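Side-chain contacts in trichothecene 3-O-acetyltransferase (Fusarium sporotrichioides, PDB 2ZBA), which acetylates the 3-hydroxyl group of trichothecene mycotoxins, using acetyl coenzyme A as donor, in the biosynthetic pathway leading to T-2 toxin: residues Y36-D40 with P41-P45; S311-P314 with G315-N319. All coordinates share one frame; numbering follows the deposited sequence.

Interaction 1. Residues Y36-D40 with P41-P45; sequences YPVSD and PSQYP
An Asx turn formed by D40 and S42 sits in the short link that carries the chain from strand 29-37 of the five-stranded sheet into helix 44-61. Its defining bond runs from S42 N to D40 OD1, 3.1 Å long with an N-H...O angle of 147°, and the donor lies above the carboxylate plane rather than within it. D40 OD1 also accepts a second, short bond from S42 OG (2.5 Å), on its anti lone pair. With D40 CG anti to the backbone N (chi1 -166°), the carboxylate reaches forward over P41 to the serine. The main chain closes the turn as well: Q43 N donates to D40 O at 2.9 Å, and P41 O accepts from Y44 N.

The other half of the contact is apolar. V38 presents both methyls to the Y44 ring; CG1 stands 4.0 Å above one face, displaced toward the rim, while CG2 approaches Y44 CE1 at 3.9 Å. L157 touches both side chains, F152 stacks on the ring, and Y44 OH is hydrogen-bonded to G156 O, which ties the beginning of helix 44-61 to strands 146-153 and 156-164.

Two donors on one carboxylate oxygen limit the rotation of D40, and its probable negative charge, close to the amino end of helix 44-61, would interact favourably with the helix dipole.

Interaction 2. Residues S311-P314 with G315-N319; sequences STYP and GLLQN. With COA (coenzyme A), chain E.
Y313 lies forward over G315 in the buried loop that leads from helix 304-307 into strand 318-326, an outermost strand of the seven-stranded sheet in this BAHD-superfamily enzyme. From CB, which points toward the residues that follow, chi1 of 178° places CG beside the carbonyl carbon and lays the ring along the outgoing chain. CG is 4.0 Å from G315 N, and CD2 comes closer to that nitrogen, at 3.6 Å. Farther round the ring, CE2 lies 3.5 Å from G315 CA, and CZ is 3.9 Å from the same carbon. These approaches show that one ring face lies across the glycine backbone: G315 N is 3.5 Å above the ring plane, offset toward the rim. Because G315 has no side chain, nothing stands between its CA and the ring. L317 CB completes the apolar contact, reaching Y313 CE2 obliquely at 4.0 Å.

At the tip, Y313 OH is hydrogen-bonded to D17 OD1, while D17 OD2 accepts from L316 N, so a single carboxylate fixes both the phenol and the backbone beyond the glycine. R304 NH2 binds the carbonyl oxygens of Y313 and G315, satisfying two buried acceptors.

Next after L317 comes Q318, a coenzyme A-binding residue that also belongs to the trichothecene pocket. With its side chain extended beyond CG, Q318 has OE1 2.8 Å from the coenzyme A sulfur S1P, an unusually short approach, not assigned as a hydrogen bond and to be read with caution.

The two contacts are both local, yet they occupy different places in the fold. Their centres lie 34 Å apart, and their nearest atoms are separated by about 18 Å. Interaction 1 is partly buried, about 29 Å from the chain centre, and joins a strand of the five-stranded sheet to the following helix, away from the annotated sites. Interaction 2 is wholly buried, about 12 Å from the centre, and leads into a strand of the seven-stranded sheet at the ligand pockets. In interaction 1, three hydrogen bonds cross between 36-40 and 41-45; in interaction 2 none does, and D17, R304 and D169 supply polar partners from outside. Each sets one tyrosine ring face against a partner: a valine methyl in interaction 1, a glycine backbone in interaction 2.

Interaction 1. Residues Y36-D40 with P41-P45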
# COMPACT_ATOMS: atom_id res chain seq x y z
N TYR A 36 17.03 -9.97 3.85
CA TYR A 36 18.46 -9.98 3.51
C TYR A 36 19.12 -11.30 4.00
O TYR A 36 18.74 -11.81 5.06
CB TYR A 36 19.22 -8.85 4.20
CG TYR A 36 18.70 -7.44 3.99
CD1 TYR A 36 19.32 -6.57 3.10
CD2 TYR A 36 17.60 -6.97 4.71
CE1 TYR A 36 18.84 -5.26 2.92
CE2 TYR A 36 17.12 -5.69 4.55
CZ TYR A 36 17.73 -4.84 3.66
OH TYR A 36 17.21 -3.56 3.52
N PRO A 37 20.10 -11.84 3.24
CA PRO A 37 20.90 -12.96 3.77
C PRO A 37 21.89 -12.44 4.81
O PRO A 37 22.32 -11.28 4.72
CB PRO A 37 21.66 -13.47 2.53
CG PRO A 37 21.83 -12.24 1.66
CD PRO A 37 20.52 -11.46 1.87
N VAL A 38 22.23 -13.26 5.79
CA VAL A 38 23.26 -12.90 6.77
C VAL A 38 24.28 -14.02 6.80
O VAL A 38 23.96 -15.19 7.12
CB VAL A 38 22.69 -12.63 8.18
CG1 VAL A 38 23.83 -12.48 9.21
CG2 VAL A 38 21.81 -11.40 8.17
N SER A 39 25.51 -13.66 6.45
CA SER A 39 26.60 -14.61 6.27
C SER A 39 26.97 -15.20 7.63
O SER A 39 27.04 -16.42 7.78
CB SER A 39 27.80 -13.91 5.63
OG SER A 39 28.20 -14.59 4.46
N ASP A 40 27.16 -14.33 8.62
CA ASP A 40 27.53 -14.77 9.96
C ASP A 40 26.74 -14.06 11.05
O ASP A 40 26.58 -12.84 10.99
CB ASP A 40 29.02 -14.56 10.19
CG ASP A 40 29.51 -15.31 11.41
OD1 ASP A 40 29.78 -14.65 12.43
OD2 ASP A 40 29.58 -16.56 11.35
N PRO A 41 26.24 -14.82 12.05
CA PRO A 41 25.47 -14.30 13.17
C PRO A 41 26.18 -13.27 14.03
O PRO A 41 25.53 -12.48 14.72
CB PRO A 41 25.16 -15.56 13.99
CG PRO A 41 25.21 -16.67 12.98
CD PRO A 41 26.37 -16.29 12.13
N SER A 42 27.51 -13.26 13.99
CA SER A 42 28.32 -12.21 14.63
C SER A 42 27.91 -10.83 14.13
O SER A 42 28.15 -9.83 14.79
CB SER A 42 29.81 -12.44 14.37
OG SER A 42 30.12 -12.22 12.99
N GLN A 43 27.29 -10.78 12.95
CA GLN A 43 26.84 -9.52 12.35
C GLN A 43 25.58 -8.96 13.01
O GLN A 43 25.35 -7.75 12.96
CB GLN A 43 26.57 -9.71 10.86
CG GLN A 43 27.80 -9.93 10.01
CD GLN A 43 27.46 -10.28 8.57
OE1 GLN A 43 26.99 -9.44 7.80
NE2 GLN A 43 27.70 -11.52 8.20
N TYR A 44 24.76 -9.84 13.60
CA TYR A 44 23.45 -9.42 14.13
C TYR A 44 23.53 -8.21 15.07
O TYR A 44 22.88 -7.20 14.81
CB TYR A 44 22.68 -10.59 14.78
CG TYR A 44 22.07 -11.59 13.81
CD1 TYR A 44 21.29 -11.18 12.71
CD2 TYR A 44 22.23 -12.96 14.02
CE1 TYR A 44 20.72 -12.11 11.84
CE2 TYR A 44 21.66 -13.90 13.16
CZ TYR A 44 20.91 -13.48 12.06
OH TYR A 44 20.36 -14.43 11.22
N PRO A 45 24.36 -8.28 16.14
CA PRO A 45 24.42 -7.14 17.07
C PRO A 45 24.83 -5.83 16.41
O PRO A 45 24.37 -4.76 16.83
CB PRO A 45 25.49 -7.57 18.08
CG PRO A 45 25.45 -9.05 18.04
CD PRO A 45 25.27 -9.36 16.58

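Interaction 2. Residues S311-P314 with G315-N319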
# COMPACT_ATOMS: atom_id res chain seq x y z
N SER A 311 7.33 14.35 -4.51
CA SER A 311 7.24 12.90 -4.41
C SER A 311 7.75 12.37 -3.05
O SER A 311 7.41 11.26 -2.64
CB SER A 311 8.06 12.26 -5.52
OG SER A 311 9.43 12.53 -5.28
N THR A 312 8.52 13.18 -2.34
CA THR A 312 9.08 12.77 -1.05
C THR A 312 8.21 13.17 0.17
O THR A 312 8.56 12.87 1.32
CB THR A 312 10.52 13.29 -0.90
OG1 THR A 312 11.28 12.87 -2.05
N TYR A 313 7.08 13.83 -0.08
CA TYR A 313 6.10 14.16 0.96
C TYR A 313 5.69 12.87 1.71
O TYR A 313 5.24 11.91 1.06
CB TYR A 313 4.87 14.83 0.33
CG TYR A 313 3.77 15.16 1.30
CD1 TYR A 313 3.92 16.20 2.22
CD2 TYR A 313 2.57 14.42 1.32
CE1 TYR A 313 2.93 16.50 3.13
CE2 TYR A 313 1.55 14.74 2.23
CZ TYR A 313 1.75 15.78 3.13
OH TYR A 313 0.79 16.13 4.05
N PRO A 314 5.86 12.85 3.05
CA PRO A 314 5.69 11.65 3.88
C PRO A 314 4.26 11.36 4.37
O PRO A 314 4.04 10.34 5.04
CB PRO A 314 6.60 11.94 5.07
CG PRO A 314 6.58 13.44 5.21
CD PRO A 314 6.28 14.01 3.86
N GLY A 315 3.30 12.23 4.03
CA GLY A 315 1.97 12.15 4.57
C GLY A 315 1.07 11.19 3.85
O GLY A 315 1.53 10.24 3.22
N LEU A 316 -0.23 11.42 3.98
CA LEU A 316 -1.22 10.65 3.22
C LEU A 316 -1.81 11.56 2.15
O LEU A 316 -2.53 12.51 2.46
CB LEU A 316 -2.33 10.06 4.11
CG LEU A 316 -3.30 9.31 3.18
CD1 LEU A 316 -3.49 7.86 3.49
CD2 LEU A 316 -4.64 10.04 2.99
N LEU A 317 -1.49 11.23 0.91
CA LEU A 317 -1.88 12.02 -0.23
C LEU A 317 -2.18 11.04 -1.36
O LEU A 317 -1.37 10.82 -2.26
CB LEU A 317 -0.77 13.02 -0.59
CG LEU A 317 -1.10 14.00 -1.71
CD1 LEU A 317 -2.59 14.47 -1.67
CD2 LEU A 317 -0.15 15.16 -1.68
N GLN A 318 -3.36 10.45 -1.27
CA GLN A 318 -3.75 9.34 -2.10
C GLN A 318 -5.21 9.55 -2.43
O GLN A 318 -5.92 10.23 -1.67
CB GLN A 318 -3.58 8.07 -1.27
CG GLN A 318 -3.84 6.76 -1.98
CD GLN A 318 -3.56 5.56 -1.07
OE1 GLN A 318 -2.54 4.89 -1.22
NE2 GLN A 318 -4.45 5.32 -0.10
N ASN A 319 -5.65 9.01 -3.56
CA ASN A 319 -7.06 8.86 -3.86
C ASN A 319 -7.18 7.55 -4.62
O ASN A 319 -6.22 6.78 -4.70
CB ASN A 319 -7.55 10.05 -4.70
CG ASN A 319 -9.04 10.31 -4.56
OD1 ASN A 319 -9.81 9.42 -4.17
ND2 ASN A 319 -9.47 11.52 -4.89
N1A COA E . 3.59 7.85 -24.19
C2A COA E . 3.90 6.51 -24.03
N3A COA E . 4.14 6.01 -22.75
C4A COA E . 4.08 6.83 -21.66
C5A COA E . 3.77 8.18 -21.82
C6A COA E . 3.52 8.70 -23.10
N6A COA E . 3.33 10.01 -23.28
N7A COA E . 3.78 8.75 -20.59
C8A COA E . 4.09 7.80 -19.68
N9A COA E . 4.27 6.60 -20.32
C1B COA E . 4.50 5.28 -19.70
C2B COA E . 5.91 5.17 -19.12
O2B COA E . 6.82 4.73 -20.10
C3B COA E . 5.69 4.19 -17.98
O3B COA E . 5.42 2.94 -18.57
P3B COA E . 6.08 1.53 -18.16
O7A COA E . 6.05 1.44 -16.65
O8A COA E . 7.52 1.47 -18.59
O9A COA E . 5.20 0.51 -18.80
C4B COA E . 4.34 4.62 -17.46
O4B COA E . 3.62 5.06 -18.60
C5B COA E . 4.35 5.73 -16.42
O5B COA E . 2.99 6.10 -16.24
P1A COA E . 2.41 6.50 -14.79
O1A COA E . 3.16 7.65 -14.21
O2A COA E . 0.91 6.69 -14.80
O3A COA E . 2.79 5.27 -13.79
P2A COA E . 2.13 3.80 -13.75
O4A COA E . 3.27 2.81 -13.66
O5A COA E . 1.15 3.50 -14.86
O6A COA E . 1.29 3.75 -12.39
CBP COA E . -0.52 4.37 -10.93
CCP COA E . -0.07 4.16 -12.37
CDP COA E . -0.82 2.99 -10.36
CEP COA E . -1.78 5.26 -10.93
CAP COA E . 0.62 5.04 -10.15
OAP COA E . 0.92 6.31 -10.71
C9P COA E . 0.38 5.20 -8.67
O9P COA E . -0.33 6.31 -8.21
N8P COA E . 0.91 4.31 -7.83
C7P COA E . 0.70 4.43 -6.39
C6P COA E . -0.62 3.82 -5.93
C5P COA E . -0.76 3.95 -4.42
O5P COA E . -1.00 5.06 -3.88
N4P COA E . -0.61 2.85 -3.70
C3P COA E . -0.05 2.94 -2.35
C2P COA E . -1.02 2.45 -1.28
S1P COA E . -0.84 3.27 0.33